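Local coordinates for DUF596 domain-containing protein (Neisseria meningitidis, PDB 2O5H), which is of unknown function but forms a two-subunit alpha-beta assembly whose chains are joined by an interchain disulfide, at residues E21-F26 and S39-F44; E25-Y30 and K60-R65; L32-L37 and L68-D73. All coordinates share one frame; numbering follows the deposited sequence.

Interaction 1: E21-F26 and S39-F44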
# COMPACT_ATOMS: atom_id res chain seq x y z
N GLU A 21 -14.80 0.93 -9.00
CA GLU A 21 -14.11 1.56 -10.14
C GLU A 21 -13.08 2.56 -9.67
O GLU A 21 -11.96 2.61 -10.18
CB GLU A 21 -15.09 2.21 -11.11
CG GLU A 21 -15.90 1.22 -11.93
CD GLU A 21 -15.02 0.25 -12.71
OE1 GLU A 21 -13.94 0.69 -13.18
OE2 GLU A 21 -15.41 -0.94 -12.85
N GLU A 22 -13.48 3.34 -8.68
CA GLU A 22 -12.60 4.31 -8.06
C GLU A 22 -11.38 3.60 -7.46
O GLU A 22 -10.23 4.08 -7.58
CB GLU A 22 -13.39 5.03 -6.96
CG GLU A 22 -12.98 6.47 -6.73
CD GLU A 22 -12.97 6.82 -5.25
OE1 GLU A 22 -14.03 6.62 -4.60
OE2 GLU A 22 -11.90 7.29 -4.76
N ASP A 23 -11.61 2.48 -6.77
CA ASP A 23 -10.51 1.74 -6.16
C ASP A 23 -9.61 1.10 -7.22
O ASP A 23 -8.41 1.07 -7.08
CB ASP A 23 -11.06 0.66 -5.18
CG ASP A 23 -11.60 1.27 -3.87
OD1 ASP A 23 -11.51 2.50 -3.70
OD2 ASP A 23 -12.13 0.51 -3.02
N VAL A 24 -10.23 0.56 -8.28
CA VAL A 24 -9.50 0.09 -9.46
C VAL A 24 -8.63 1.20 -10.09
O VAL A 24 -7.42 1.02 -10.27
CB VAL A 24 -10.45 -0.60 -10.51
CG1 VAL A 24 -9.75 -0.81 -11.85
CG2 VAL A 24 -10.94 -1.95 -9.95
N GLU A 25 -9.26 2.35 -10.37
CA GLU A 25 -8.57 3.52 -10.90
C GLU A 25 -7.32 3.85 -10.05
O GLU A 25 -6.20 3.92 -10.57
CB GLU A 25 -9.54 4.70 -11.02
CG GLU A 25 -10.57 4.55 -12.18
CD GLU A 25 -11.83 5.42 -12.05
OE1 GLU A 25 -11.82 6.43 -11.33
OE2 GLU A 25 -12.85 5.09 -12.68
N PHE A 26 -7.53 3.97 -8.74
CA PHE A 26 -6.48 4.36 -7.79
C PHE A 26 -5.30 3.37 -7.81
O PHE A 26 -4.17 3.77 -8.00
CB PHE A 26 -7.03 4.51 -6.36
CG PHE A 26 -5.95 4.75 -5.29
CD1 PHE A 26 -5.21 5.96 -5.29
CD2 PHE A 26 -5.70 3.79 -4.29
CE1 PHE A 26 -4.21 6.19 -4.32
CE2 PHE A 26 -4.71 4.03 -3.30
CZ PHE A 26 -3.97 5.24 -3.33
N SER A 39 -4.87 -1.59 2.29
CA SER A 39 -5.01 -0.21 2.78
C SER A 39 -6.10 0.60 2.01
O SER A 39 -6.84 1.37 2.61
CB SER A 39 -3.67 0.50 2.74
OG SER A 39 -2.77 -0.18 3.60
N THR A 40 -6.19 0.38 0.70
CA THR A 40 -7.19 1.01 -0.15
C THR A 40 -8.64 0.72 0.28
O THR A 40 -9.53 1.61 0.20
CB THR A 40 -6.99 0.56 -1.65
OG1 THR A 40 -5.68 0.94 -2.11
CG2 THR A 40 -8.04 1.18 -2.58
N ILE A 41 -8.89 -0.51 0.76
CA ILE A 41 -10.25 -0.90 1.15
C ILE A 41 -10.51 -0.66 2.66
O ILE A 41 -11.65 -0.78 3.13
CB ILE A 41 -10.66 -2.35 0.66
CG1 ILE A 41 -9.71 -3.47 1.15
CG2 ILE A 41 -10.77 -2.40 -0.86
CD1 ILE A 41 -9.90 -3.78 2.64
N LYS A 42 -9.48 -0.28 3.39
CA LYS A 42 -9.62 -0.16 4.86
C LYS A 42 -10.78 0.73 5.31
O LYS A 42 -11.45 0.44 6.29
CB LYS A 42 -8.33 0.40 5.45
CG LYS A 42 -7.43 -0.66 5.99
CD LYS A 42 -7.92 -1.11 7.38
CE LYS A 42 -6.83 -0.87 8.45
NZ LYS A 42 -7.40 -1.10 9.82
N ASP A 43 -10.98 1.83 4.59
CA ASP A 43 -11.99 2.81 4.98
C ASP A 43 -13.40 2.33 4.68
O ASP A 43 -14.35 2.96 5.13
CB ASP A 43 -11.73 4.16 4.30
CG ASP A 43 -11.98 4.11 2.81
OD1 ASP A 43 -11.24 3.43 2.09
OD2 ASP A 43 -12.94 4.76 2.34
N PHE A 44 -13.53 1.20 3.96
CA PHE A 44 -14.86 0.69 3.57
C PHE A 44 -15.65 0.17 4.76
O PHE A 44 -16.86 0.32 4.80
CB PHE A 44 -14.71 -0.41 2.50
CG PHE A 44 -15.99 -1.18 2.20
CD1 PHE A 44 -17.08 -0.55 1.61
CD2 PHE A 44 -16.05 -2.55 2.49
CE1 PHE A 44 -18.25 -1.27 1.31
CE2 PHE A 44 -17.20 -3.30 2.20
CZ PHE A 44 -18.32 -2.64 1.60
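Thr40 turns its CG2 methyl anti to the backbone N (chi1 -61° for OG1), which aims the methyl at Asp23 and places OG1 beside its own backbone N, where it hydrogen-bonds to the carbonyl oxygen of Cys36 and also meets the edge of Phe26. Asp23 and Thr40 run alongside each other in opposite senses, Asp23 CG lying 3.8 Å from Thr40 CG2. The meeting is therefore methyl against carboxylate, a van der Waals contact. Beyond it, Asp23 OD2 touches the CG2 branch of Ile41 at 3.9 Å, the isoleucine side chain lying nearly perpendicular to that of the aspartate. One turn along the first helix, Phe26 extends its ring with CG anti to the backbone N (chi1 174°), bringing the ring edge to Thr40: CE2 of Phe26 is 3.5 Å from Thr40 OG1, which lies near the ring plane. The Thr40 hydroxyl is thus held by Cys36 and packed against an aromatic edge. The buried carboxylate of Asp23 is satisfied at both oxygens: OD1 bonds to Tyr30 OH of the second subunit, while OD2 meets Arg19 in a salt bridge and Tyr16 OH in a hydrogen bond. This environment would be expected to favour the charged form. CA atoms of Asp23 and Thr40 come within 6.9 Å, consistent with their short side chains. The contact packs helix 20-30 on helix 34-41, with Ile41 reaching on to Tyr16 of helix 3-16 and Lys51 of helix 48-64, and with Tyr30 of the second subunit stacked on Phe26.

Interaction 2: E25-Y30 and K60-R65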
# COMPACT_ATOMS: atom_id res chain seq x y z
N GLU A 25 -9.26 2.35 -10.37
CA GLU A 25 -8.57 3.52 -10.90
C GLU A 25 -7.32 3.85 -10.05
O GLU A 25 -6.20 3.92 -10.57
CB GLU A 25 -9.54 4.70 -11.02
CG GLU A 25 -10.57 4.55 -12.18
CD GLU A 25 -11.83 5.42 -12.05
OE1 GLU A 25 -11.82 6.43 -11.33
OE2 GLU A 25 -12.85 5.09 -12.68
N PHE A 26 -7.53 3.97 -8.74
CA PHE A 26 -6.48 4.36 -7.79
C PHE A 26 -5.30 3.37 -7.81
O PHE A 26 -4.17 3.77 -8.00
CB PHE A 26 -7.03 4.51 -6.36
CG PHE A 26 -5.95 4.75 -5.29
CD1 PHE A 26 -5.21 5.96 -5.29
CD2 PHE A 26 -5.70 3.79 -4.29
CE1 PHE A 26 -4.21 6.19 -4.32
CE2 PHE A 26 -4.71 4.03 -3.30
CZ PHE A 26 -3.97 5.24 -3.33
N THR A 27 -5.58 2.07 -7.68
CA THR A 27 -4.51 1.05 -7.58
C THR A 27 -3.77 0.85 -8.94
O THR A 27 -2.55 0.61 -8.96
CB THR A 27 -5.10 -0.29 -7.06
OG1 THR A 27 -6.20 -0.63 -7.91
CG2 THR A 27 -5.63 -0.10 -5.60
N ILE A 28 -4.48 0.96 -10.06
CA ILE A 28 -3.84 0.93 -11.40
C ILE A 28 -2.90 2.13 -11.54
O ILE A 28 -1.73 2.01 -11.98
CB ILE A 28 -4.91 1.01 -12.56
CG1 ILE A 28 -5.73 -0.27 -12.65
CG2 ILE A 28 -4.24 1.39 -13.92
CD1 ILE A 28 -6.99 -0.08 -13.52
N ASN A 29 -3.37 3.30 -11.13
CA ASN A 29 -2.55 4.51 -11.29
C ASN A 29 -1.19 4.44 -10.62
O ASN A 29 -0.21 4.89 -11.19
CB ASN A 29 -3.27 5.77 -10.82
CG ASN A 29 -2.54 7.03 -11.25
OD1 ASN A 29 -2.42 7.31 -12.44
ND2 ASN A 29 -2.00 7.77 -10.29
N TYR A 30 -1.13 3.87 -9.43
CA TYR A 30 0.11 3.88 -8.66
C TYR A 30 0.81 2.54 -8.60
O TYR A 30 1.85 2.41 -7.94
CB TYR A 30 -0.18 4.39 -7.24
CG TYR A 30 -0.56 5.86 -7.26
CD1 TYR A 30 0.38 6.85 -7.58
CD2 TYR A 30 -1.86 6.24 -7.00
CE1 TYR A 30 0.02 8.20 -7.63
CE2 TYR A 30 -2.24 7.59 -7.04
CZ TYR A 30 -1.29 8.56 -7.36
OH TYR A 30 -1.66 9.88 -7.40
N LYS A 60 -9.73 -9.65 -7.37
CA LYS A 60 -10.22 -10.41 -8.51
C LYS A 60 -10.51 -9.52 -9.72
O LYS A 60 -10.25 -9.92 -10.85
CB LYS A 60 -11.47 -11.23 -8.19
CG LYS A 60 -11.20 -12.40 -7.26
CD LYS A 60 -12.14 -13.56 -7.50
CE LYS A 60 -13.62 -13.19 -7.36
NZ LYS A 60 -13.96 -12.65 -6.02
N GLU A 61 -11.03 -8.32 -9.51
CA GLU A 61 -11.33 -7.48 -10.69
C GLU A 61 -10.05 -7.02 -11.42
O GLU A 61 -9.99 -6.97 -12.66
CB GLU A 61 -12.19 -6.30 -10.29
CG GLU A 61 -12.70 -5.48 -11.44
CD GLU A 61 -13.77 -6.22 -12.27
OE1 GLU A 61 -14.14 -7.37 -11.96
OE2 GLU A 61 -14.24 -5.61 -13.26
N LEU A 62 -9.01 -6.71 -10.65
CA LEU A 62 -7.75 -6.34 -11.24
C LEU A 62 -7.13 -7.50 -12.00
O LEU A 62 -6.61 -7.30 -13.10
CB LEU A 62 -6.79 -5.81 -10.17
CG LEU A 62 -7.23 -4.52 -9.49
CD1 LEU A 62 -6.45 -4.38 -8.16
CD2 LEU A 62 -6.93 -3.34 -10.38
N LEU A 63 -7.19 -8.70 -11.41
CA LEU A 63 -6.69 -9.91 -12.10
C LEU A 63 -7.49 -10.16 -13.37
O LEU A 63 -6.89 -10.40 -14.43
CB LEU A 63 -6.74 -11.15 -11.19
CG LEU A 63 -5.82 -11.16 -9.96
CD1 LEU A 63 -6.24 -12.30 -9.00
CD2 LEU A 63 -4.35 -11.29 -10.39
N ARG A 64 -8.82 -10.07 -13.27
CA ARG A 64 -9.73 -10.35 -14.38
C ARG A 64 -9.55 -9.41 -15.57
O ARG A 64 -9.71 -9.82 -16.74
CB ARG A 64 -11.18 -10.24 -13.90
CG ARG A 64 -12.08 -11.31 -14.50
CD ARG A 64 -13.29 -10.79 -15.27
NE ARG A 64 -13.93 -9.59 -14.73
CZ ARG A 64 -13.93 -8.39 -15.31
NH1 ARG A 64 -13.30 -8.18 -16.47
NH2 ARG A 64 -14.56 -7.38 -14.73
N ARG A 65 -9.27 -8.15 -15.28
CA ARG A 65 -9.07 -7.14 -16.29
C ARG A 65 -7.63 -7.17 -16.84
O ARG A 65 -7.30 -6.43 -17.75
CB ARG A 65 -9.49 -5.78 -15.74
CG ARG A 65 -10.96 -5.55 -15.95
CD ARG A 65 -11.66 -4.92 -14.78
NE ARG A 65 -11.71 -3.48 -14.84
CZ ARG A 65 -12.61 -2.70 -14.23
NH1 ARG A 65 -12.54 -1.39 -14.36
NH2 ARG A 65 -13.60 -3.21 -13.51
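Leu62 carries the contact from the side of 60-65, meeting both Thr27 and Ile28, while the residues around it are engaged in other directions. Lys60, at the start of the segment, rests on Glu82 of helix 81-91. Glu61 follows, its carboxylate paired with Arg65 within the segment, though modelled so close that the exact geometry is doubtful. Leu62 then points at helix 20-30, its CG anti to the carbonyl carbon (chi1 -65°). Both of its methyls meet Thr27 OG1: CD2 lies 3.7 Å from that oxygen and CD1 3.8 Å, so the hydroxyl sits over the fork of the leucine. The hydrogen-bonding need of Thr27 OG1 is met by the carbonyl oxygens of Asp23 and Val24 in its own helix. CD2 of Leu62 also reaches Ile28 CG1 at 4.0 Å, a purely apolar touch. Leu63 faces Pro81 and Trp84 of helix 81-91. Arg65 closes the segment with a second salt bridge, to Glu21 at the start of helix 20-30. Helices 20-30 and 48-64 thus pack through Leu62, with Trp124 of strand 121-125 against Thr27, Ile28 and Leu62 alike, as where helices layer on the sheet of an alpha-beta fold.

Interaction 3: L32-L37 and L68-D73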
# COMPACT_ATOMS: atom_id res chain seq x y z
N LEU A 32 0.19 -0.31 -7.05
CA LEU A 32 0.34 -0.57 -5.61
C LEU A 32 0.50 -2.08 -5.31
O LEU A 32 -0.17 -2.89 -5.94
CB LEU A 32 -0.89 -0.01 -4.86
CG LEU A 32 -0.97 1.54 -4.84
CD1 LEU A 32 -2.22 1.98 -4.06
CD2 LEU A 32 0.30 2.11 -4.21
N PRO A 33 1.40 -2.44 -4.36
CA PRO A 33 1.56 -3.85 -3.87
C PRO A 33 0.29 -4.31 -3.17
O PRO A 33 -0.56 -3.48 -2.85
CB PRO A 33 2.72 -3.77 -2.89
CG PRO A 33 2.76 -2.31 -2.49
CD PRO A 33 2.35 -1.53 -3.71
N LEU A 34 0.11 -5.63 -3.01
CA LEU A 34 -1.12 -6.12 -2.40
C LEU A 34 -1.37 -5.55 -1.04
O LEU A 34 -2.52 -5.33 -0.68
CB LEU A 34 -1.15 -7.65 -2.28
CG LEU A 34 -1.03 -8.41 -3.60
CD1 LEU A 34 -1.11 -9.93 -3.24
CD2 LEU A 34 -2.15 -8.04 -4.55
N SER A 35 -0.31 -5.31 -0.27
CA SER A 35 -0.47 -4.71 1.06
C SER A 35 -1.16 -3.34 1.02
O SER A 35 -1.80 -2.93 2.00
CB SER A 35 0.88 -4.55 1.73
OG SER A 35 1.66 -3.65 0.97
N CYS A 36 -1.01 -2.65 -0.10
CA CYS A 36 -1.67 -1.34 -0.29
C CYS A 36 -3.06 -1.48 -0.90
O CYS A 36 -3.87 -0.55 -0.78
CB CYS A 36 -0.77 -0.36 -1.09
SG CYS A 36 0.75 0.04 -0.23
N LEU A 37 -3.35 -2.61 -1.53
CA LEU A 37 -4.72 -2.89 -1.90
C LEU A 37 -5.58 -3.04 -0.66
O LEU A 37 -6.76 -2.66 -0.68
CB LEU A 37 -4.83 -4.16 -2.75
CG LEU A 37 -4.81 -4.01 -4.27
CD1 LEU A 37 -3.64 -3.19 -4.80
CD2 LEU A 37 -4.95 -5.40 -4.95
N LEU A 68 -3.29 -6.78 -13.23
CA LEU A 68 -2.48 -7.36 -12.19
C LEU A 68 -2.18 -8.81 -12.54
O LEU A 68 -3.03 -9.53 -13.06
CB LEU A 68 -3.27 -7.29 -10.87
CG LEU A 68 -2.64 -7.91 -9.65
CD1 LEU A 68 -1.42 -7.04 -9.23
CD2 LEU A 68 -3.74 -7.93 -8.58
N LYS A 69 -0.95 -9.22 -12.26
CA LYS A 69 -0.55 -10.63 -12.33
C LYS A 69 0.23 -10.93 -11.05
O LYS A 69 0.67 -10.02 -10.39
CB LYS A 69 0.28 -10.91 -13.61
CG LYS A 69 -0.59 -11.00 -14.88
CD LYS A 69 0.21 -11.27 -16.16
CE LYS A 69 -0.67 -11.04 -17.39
NZ LYS A 69 0.11 -10.81 -18.64
N LEU A 70 0.35 -12.20 -10.68
CA LEU A 70 0.99 -12.53 -9.41
C LEU A 70 2.18 -13.44 -9.60
O LEU A 70 2.14 -14.39 -10.38
CB LEU A 70 -0.07 -13.16 -8.45
CG LEU A 70 -1.30 -12.27 -8.17
CD1 LEU A 70 -2.31 -13.01 -7.22
CD2 LEU A 70 -0.87 -10.94 -7.56
N GLN A 71 3.20 -13.20 -8.81
CA GLN A 71 4.51 -13.75 -9.00
C GLN A 71 4.97 -14.40 -7.69
O GLN A 71 4.64 -13.92 -6.61
CB GLN A 71 5.37 -12.53 -9.36
CG GLN A 71 6.83 -12.61 -9.25
CD GLN A 71 7.38 -12.48 -7.88
OE1 GLN A 71 7.35 -11.41 -7.22
NE2 GLN A 71 8.01 -13.56 -7.46
N ARG A 72 5.74 -15.47 -7.79
CA ARG A 72 6.49 -15.98 -6.65
C ARG A 72 7.89 -16.40 -7.10
O ARG A 72 8.04 -16.96 -8.18
CB ARG A 72 5.77 -17.14 -5.98
CG ARG A 72 6.38 -17.42 -4.63
CD ARG A 72 6.10 -18.81 -4.06
NE ARG A 72 6.76 -18.84 -2.74
CZ ARG A 72 6.24 -18.34 -1.62
NH1 ARG A 72 5.02 -17.78 -1.62
NH2 ARG A 72 6.92 -18.41 -0.49
N ASP A 73 8.90 -16.12 -6.28
CA ASP A 73 10.32 -16.40 -6.60
C ASP A 73 10.79 -15.78 -7.92
O ASP A 73 11.64 -16.32 -8.62
CB ASP A 73 10.64 -17.91 -6.57
CG ASP A 73 10.06 -18.62 -5.35
OD1 ASP A 73 10.34 -18.20 -4.21
OD2 ASP A 73 9.32 -19.61 -5.55
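Leu34 reaches from the first turn of helix 34-41 toward Leu68 and Leu70 on strand 68-72. Its CB points at the strand but stays well short of it, and CG, set anti to the carbonyl carbon (chi1 -59°), carries the chain onward without yet touching. The tip makes the contact. CD2 of Leu34 lies 4.3 Å from CD2 of Leu68 and 4.4 Å from CD2 of Leu70, so this methyl faces the ends of both leucines. CD1, the other branch, is likewise 4.4 Å from CD2 of Leu70. Leu70 starts off at an angle to the helix, and its end swings nearer to complete this methyl cluster. Phe88 of helix 81-91 packs on both Leu34 and Leu70, while Leu62 of helix 48-64 lies against Leu68. Pro33 occupies the N-cap position of the helix, its carbonyl accepting from Cys36 N and Leu37 N. Two residues after Leu34, Cys36 forms a disulfide with Cys36 of the second subunit. Methyls have no preferred direction of bonding, so the leucine contact is apolar and undirected; a polar tie to the sheet comes from Leu32 O, hydrogen-bonded to Trp124 NE1.

All three contacts are buried and adjoin the second subunit, but they differ in chemistry. Interaction 1, which meets Tyr30 of that subunit through Asp23 and Phe26, mixes methyls with a carboxylate, a hydroxyl and a ring edge, its polar atoms being satisfied by partners beyond the two segments. Interaction 2 shares helix 20-30 with it and is more apolar, with charged residues at one end; the salt bridge Glu21-Arg65 ties the two together. Interaction 3, on helix 34-41 like interaction 1 and linked across the interface by Cys36, is wholly aliphatic and joins helix to sheet instead of helix to helix. Leu37 packs against both Thr27 and Leu62, and Leu32 against Phe26, so the three merge into one continuous interior.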